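Local coordinates for head completion protein gp6 (Enterobacteria phage HK97, PDB 3JVO) that forms a thirteen-membered ring in the phage head-tail connector, binding the portal protein and gp7 and providing an open channel for DNA ejection, at residues 42-46 with 47-51; 53-56 with 57-61. All coordinates share one frame; numbering follows the deposited sequence.

Contact 1 of 2, residues 42-46 with 47-51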
loop_
_atom_site.group_PDB
_atom_site.type_symbol
_atom_site.label_atom_id
_atom_site.label_comp_id
_atom_site.label_asym_id
_atom_site.label_seq_id
_atom_site.Cartn_x
_atom_site.Cartn_y
_atom_site.Cartn_z
ATOM N N ARG G 42 -31.363 9.792 29.267
ATOM C CA ARG G 42 -30.553 10.948 29.633
ATOM C C ARG G 42 -30.195 11.749 28.394
ATOM O O ARG G 42 -30.291 12.970 28.391
ATOM C CB ARG G 42 -29.291 10.536 30.388
ATOM C CG ARG G 42 -29.525 10.067 31.822
ATOM C CD ARG G 42 -29.781 11.211 32.793
ATOM N NE ARG G 42 -28.719 12.222 32.769
ATOM C CZ ARG G 42 -28.353 12.963 33.818
ATOM N NH1 ARG G 42 -28.941 12.801 35.002
ATOM N NH2 ARG G 42 -27.383 13.864 33.692
ATOM N N TRP G 43 -29.841 11.038 27.327
ATOM C CA TRP G 43 -29.423 11.657 26.085
ATOM C C TRP G 43 -30.539 12.458 25.438
ATOM O O TRP G 43 -30.300 13.572 25.003
ATOM C CB TRP G 43 -28.926 10.607 25.116
ATOM C CG TRP G 43 -28.093 11.158 24.042
ATOM C CD1 TRP G 43 -26.724 11.227 24.023
ATOM C CD2 TRP G 43 -28.547 11.720 22.795
ATOM N NE1 TRP G 43 -26.295 11.788 22.830
ATOM C CE2 TRP G 43 -27.393 12.108 22.065
ATOM C CE3 TRP G 43 -29.814 11.941 22.223
ATOM C CZ2 TRP G 43 -27.472 12.700 20.784
ATOM C CZ3 TRP G 43 -29.889 12.542 20.949
ATOM C CH2 TRP G 43 -28.722 12.898 20.245
ATOM N N CYS G 44 -31.740 11.874 25.353
ATOM C CA CYS G 44 -32.927 12.574 24.849
ATOM C C CYS G 44 -33.396 13.687 25.793
ATOM O O CYS G 44 -33.849 14.742 25.335
ATOM C CB CYS G 44 -34.061 11.590 24.605
ATOM S SG CYS G 44 -33.725 10.475 23.259
ATOM N N ASP G 45 -33.308 13.432 27.102
ATOM C CA ASP G 45 -33.561 14.453 28.127
ATOM C C ASP G 45 -34.963 15.087 27.976
ATOM O O ASP G 45 -35.115 16.315 27.992
ATOM C CB ASP G 45 -32.434 15.508 28.078
ATOM C CG ASP G 45 -32.452 16.470 29.269
ATOM O OD1 ASP G 45 -32.807 16.043 30.397
ATOM O OD2 ASP G 45 -32.098 17.657 29.071
ATOM N N GLU G 46 -35.973 14.231 27.839
ATOM C CA GLU G 46 -37.354 14.641 27.599
ATOM C C GLU G 46 -38.252 14.404 28.821
ATOM O O GLU G 46 -38.701 13.274 29.049
ATOM C CB GLU G 46 -37.933 13.919 26.373
ATOM C CG GLU G 46 -39.419 14.208 26.142
ATOM C CD GLU G 46 -39.695 15.686 25.983
ATOM O OE1 GLU G 46 -39.336 16.218 24.916
ATOM O OE2 GLU G 46 -40.249 16.313 26.920
ATOM N N PRO G 47 -38.531 15.480 29.599
ATOM C CA PRO G 47 -39.316 15.388 30.845
ATOM C C PRO G 47 -40.760 14.921 30.659
ATOM O O PRO G 47 -41.311 14.304 31.568
ATOM C CB PRO G 47 -39.299 16.834 31.393
ATOM C CG PRO G 47 -38.123 17.486 30.716
ATOM C CD PRO G 47 -38.100 16.867 29.336
ATOM N N ALA G 48 -41.355 15.207 29.502
ATOM C CA ALA G 48 -42.745 14.826 29.226
ATOM C C ALA G 48 -42.991 13.329 28.992
ATOM O O ALA G 48 -44.134 12.924 28.761
ATOM C CB ALA G 48 -43.304 15.638 28.063
ATOM N N TRP G 49 -41.945 12.505 29.034
ATOM C CA TRP G 49 -42.161 11.054 28.961
ATOM C C TRP G 49 -42.281 10.495 30.370
ATOM O O TRP G 49 -41.282 10.106 30.985
ATOM C CB TRP G 49 -41.068 10.313 28.170
ATOM C CG TRP G 49 -40.917 10.757 26.739
ATOM C CD1 TRP G 49 -41.879 11.321 25.932
ATOM C CD2 TRP G 49 -39.736 10.653 25.939
ATOM N NE1 TRP G 49 -41.355 11.580 24.686
ATOM C CE2 TRP G 49 -40.042 11.184 24.665
ATOM C CE3 TRP G 49 -38.446 10.162 26.177
ATOM C CZ2 TRP G 49 -39.099 11.255 23.640
ATOM C CZ3 TRP G 49 -37.511 10.236 25.163
ATOM C CH2 TRP G 49 -37.846 10.773 23.905
ATOM N N LYS G 50 -43.517 10.444 30.861
ATOM C CA LYS G 50 -43.799 10.115 32.262
ATOM C C LYS G 50 -44.000 8.628 32.500
ATOM O O LYS G 50 -43.601 8.108 33.543
ATOM C CB LYS G 50 -45.043 10.873 32.730
ATOM C CG LYS G 50 -44.781 12.002 33.717
ATOM C CD LYS G 50 -43.760 13.016 33.212
ATOM C CE LYS G 50 -43.842 14.311 34.004
ATOM N NZ LYS G 50 -44.993 15.094 33.505
ATOM N N VAL G 51 -44.647 7.970 31.543
ATOM C CA VAL G 51 -44.933 6.531 31.601
ATOM C C VAL G 51 -44.354 5.769 30.388
ATOM O O VAL G 51 -44.038 6.376 29.353
ATOM C CB VAL G 51 -46.467 6.271 31.695
ATOM C CG1 VAL G 51 -47.034 6.833 33.013
ATOM C CG2 VAL G 51 -47.194 6.848 30.482
#
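E46 reaches forward with its carboxylate to hold the backbone of A48: the amide N of A48 donates to OE2 of E46 at 3.0 Å, with an N-H...O angle of 159°, and the oxygen accepts through its anti lone pair, the one turned away from OE1. A second, weak bond runs from the amide N of W49 to the carbonyl O of E46 at 3.3 Å, nearly straight at 167°. It closes a type I beta turn, E46 to W49, with P47 and A48 at its two central positions. The chain enters this turn just after helix 26-44, where D45 is the first residue to leave helical geometry and takes a positive phi, and it leads on toward helix 57-72. The same E46 side chain also meets the indole. With CG anti to the backbone N (chi1 175°) that carbon falls on the ring, and the bend at chi2 swings the carboxylate round to A48. This is a CH-pi contact: CG of E46 sits over one face of W49, 3.4 Å from the centroid of the five-membered ring. Farther out along the indole, CB of C44 meets CZ3 of W49 obliquely at 3.7 Å. SG of C44 stands at the edge of the six-membered ring of W49, 5.3 Å from the centroid of that ring, in a sulfur-aromatic contact. V59 of helix 57-72 packs against both C44 and W49.

Contact 2 of 2, residues 53-56 with 57-61; sequences ADIP and AAVKG
P56 occupies the N-cap position of helix 57-72, and its carbonyl O accepts the amide N of K60 at 3.0 Å in the carbonyl plane, with an N-H...O angle of 160°. One residue on, the bond from G61 N to A57 O, 2.9 Å, continues the alpha-helical pattern. As an N-cap, P56 has no side-chain acceptor to offer the first amides of the helix; its psi of 154° gives way to helical angles at A57. On the assembly side, D38 of a neighbouring subunit accepts a hydrogen bond from the amide N of A58, so a carboxylate from across the ring interface meets the helix start, where the helix dipole would probably favour a negative charge. The side chains of I55 and P56 pack onto the first turn. I55 and V59 cross at about a right angle, and CG2 of I55 touches CG1 of V59 at 3.8 Å; both of these branches are anti to their own backbone N. The other branch of V59, CG2, lies 4.1 Å from CD of P56, the pyrrolidine ring running alongside the valine and pointing the same way. M41 of helix 26-44 packs on both I55 and V59, joining the start of helix 57-72 to helix 26-44. K60 turns its aliphatic chain back over the cap, where its CG comes within 3.6 Å of the carbonyl O of P56.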
loop_
_atom_site.group_PDB
_atom_site.type_symbol
_atom_site.label_atom_id
_atom_site.label_comp_id
_atom_site.label_asym_id
_atom_site.label_seq_id
_atom_site.Cartn_x
_atom_site.Cartn_y
_atom_site.Cartn_z
ATOM N N ALA G 53 -45.612 3.953 28.092
ATOM C CA ALA G 53 -46.373 4.160 26.857
ATOM C C ALA G 53 -46.037 5.486 26.161
ATOM O O ALA G 53 -46.360 5.673 24.985
ATOM C CB ALA G 53 -47.867 4.059 27.129
ATOM N N ASP G 54 -45.377 6.396 26.873
ATOM C CA ASP G 54 -44.942 7.662 26.266
ATOM C C ASP G 54 -43.726 7.524 25.329
ATOM O O ASP G 54 -43.519 8.364 24.456
ATOM C CB ASP G 54 -44.628 8.695 27.348
ATOM C CG ASP G 54 -45.860 9.138 28.125
ATOM O OD1 ASP G 54 -46.997 8.952 27.625
ATOM O OD2 ASP G 54 -45.674 9.682 29.242
ATOM N N ILE G 55 -42.920 6.482 25.508
ATOM C CA ILE G 55 -41.661 6.372 24.755
ATOM C C ILE G 55 -41.900 6.116 23.258
ATOM O O ILE G 55 -42.561 5.144 22.894
ATOM C CB ILE G 55 -40.685 5.290 25.341
ATOM C CG1 ILE G 55 -40.615 5.352 26.884
ATOM C CG2 ILE G 55 -39.297 5.428 24.720
ATOM C CD1 ILE G 55 -40.170 6.685 27.450
ATOM N N PRO G 56 -41.373 6.997 22.391
ATOM C CA PRO G 56 -41.553 6.818 20.954
ATOM C C PRO G 56 -40.855 5.583 20.390
ATOM O O PRO G 56 -39.825 5.133 20.921
ATOM C CB PRO G 56 -40.901 8.072 20.356
ATOM C CG PRO G 56 -40.811 9.049 21.471
ATOM C CD PRO G 56 -40.620 8.225 22.702
ATOM N N ALA G 57 -41.398 5.079 19.286
ATOM C CA ALA G 57 -40.843 3.933 18.603
ATOM C C ALA G 57 -39.369 4.137 18.199
ATOM O O ALA G 57 -38.572 3.222 18.358
ATOM C CB ALA G 57 -41.705 3.563 17.396
ATOM N N ALA G 58 -38.996 5.321 17.697
ATOM C CA ALA G 58 -37.603 5.521 17.260
ATOM C C ALA G 58 -36.648 5.384 18.457
ATOM O O ALA G 58 -35.539 4.839 18.318
ATOM C CB ALA G 58 -37.416 6.878 16.568
ATOM N N VAL G 59 -37.069 5.891 19.619
ATOM C CA VAL G 59 -36.257 5.781 20.835
ATOM C C VAL G 59 -36.173 4.307 21.261
ATOM O O VAL G 59 -35.117 3.823 21.656
ATOM C CB VAL G 59 -36.778 6.734 21.971
ATOM C CG1 VAL G 59 -36.015 6.551 23.282
ATOM C CG2 VAL G 59 -36.671 8.191 21.516
ATOM N N LYS G 60 -37.265 3.569 21.138
ATOM C CA LYS G 60 -37.203 2.151 21.409
ATOM C C LYS G 60 -36.149 1.466 20.498
ATOM O O LYS G 60 -35.360 0.636 20.951
ATOM C CB LYS G 60 -38.591 1.540 21.282
ATOM C CG LYS G 60 -39.509 1.871 22.474
ATOM C CD LYS G 60 -40.974 1.496 22.237
ATOM C CE LYS G 60 -41.148 0.001 21.968
ATOM N NZ LYS G 60 -42.614 -0.437 21.942
ATOM N N GLY G 61 -36.118 1.862 19.227
ATOM C CA GLY G 61 -35.120 1.390 18.280
ATOM C C GLY G 61 -33.701 1.666 18.730
ATOM O O GLY G 61 -32.844 0.780 18.637
#

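Two ends of one connection illustrate how a chain leaves one helix and starts the next: contact 1 spans the end of helix 26-44, contact 2 opens helix 57-72. Contact 1 lies at the surface and relies on a carboxylate-held turn and an indole; contact 2 is partly buried, with aliphatic packing beside a backbone bond. Their centres are 11 Å apart, and the indole bridges them, CZ2 of W49 meeting CD of P56 at 3.5 Å and CH2 of W49 meeting CG2 of V59 at 3.7 Å. D54 adds a polar tie, its OD2 accepting from the amides of K50 and V51. A neighbouring subunit lies within reach of five residues of contact 2; beside contact 1, R42 packs on H95 of a different subunit.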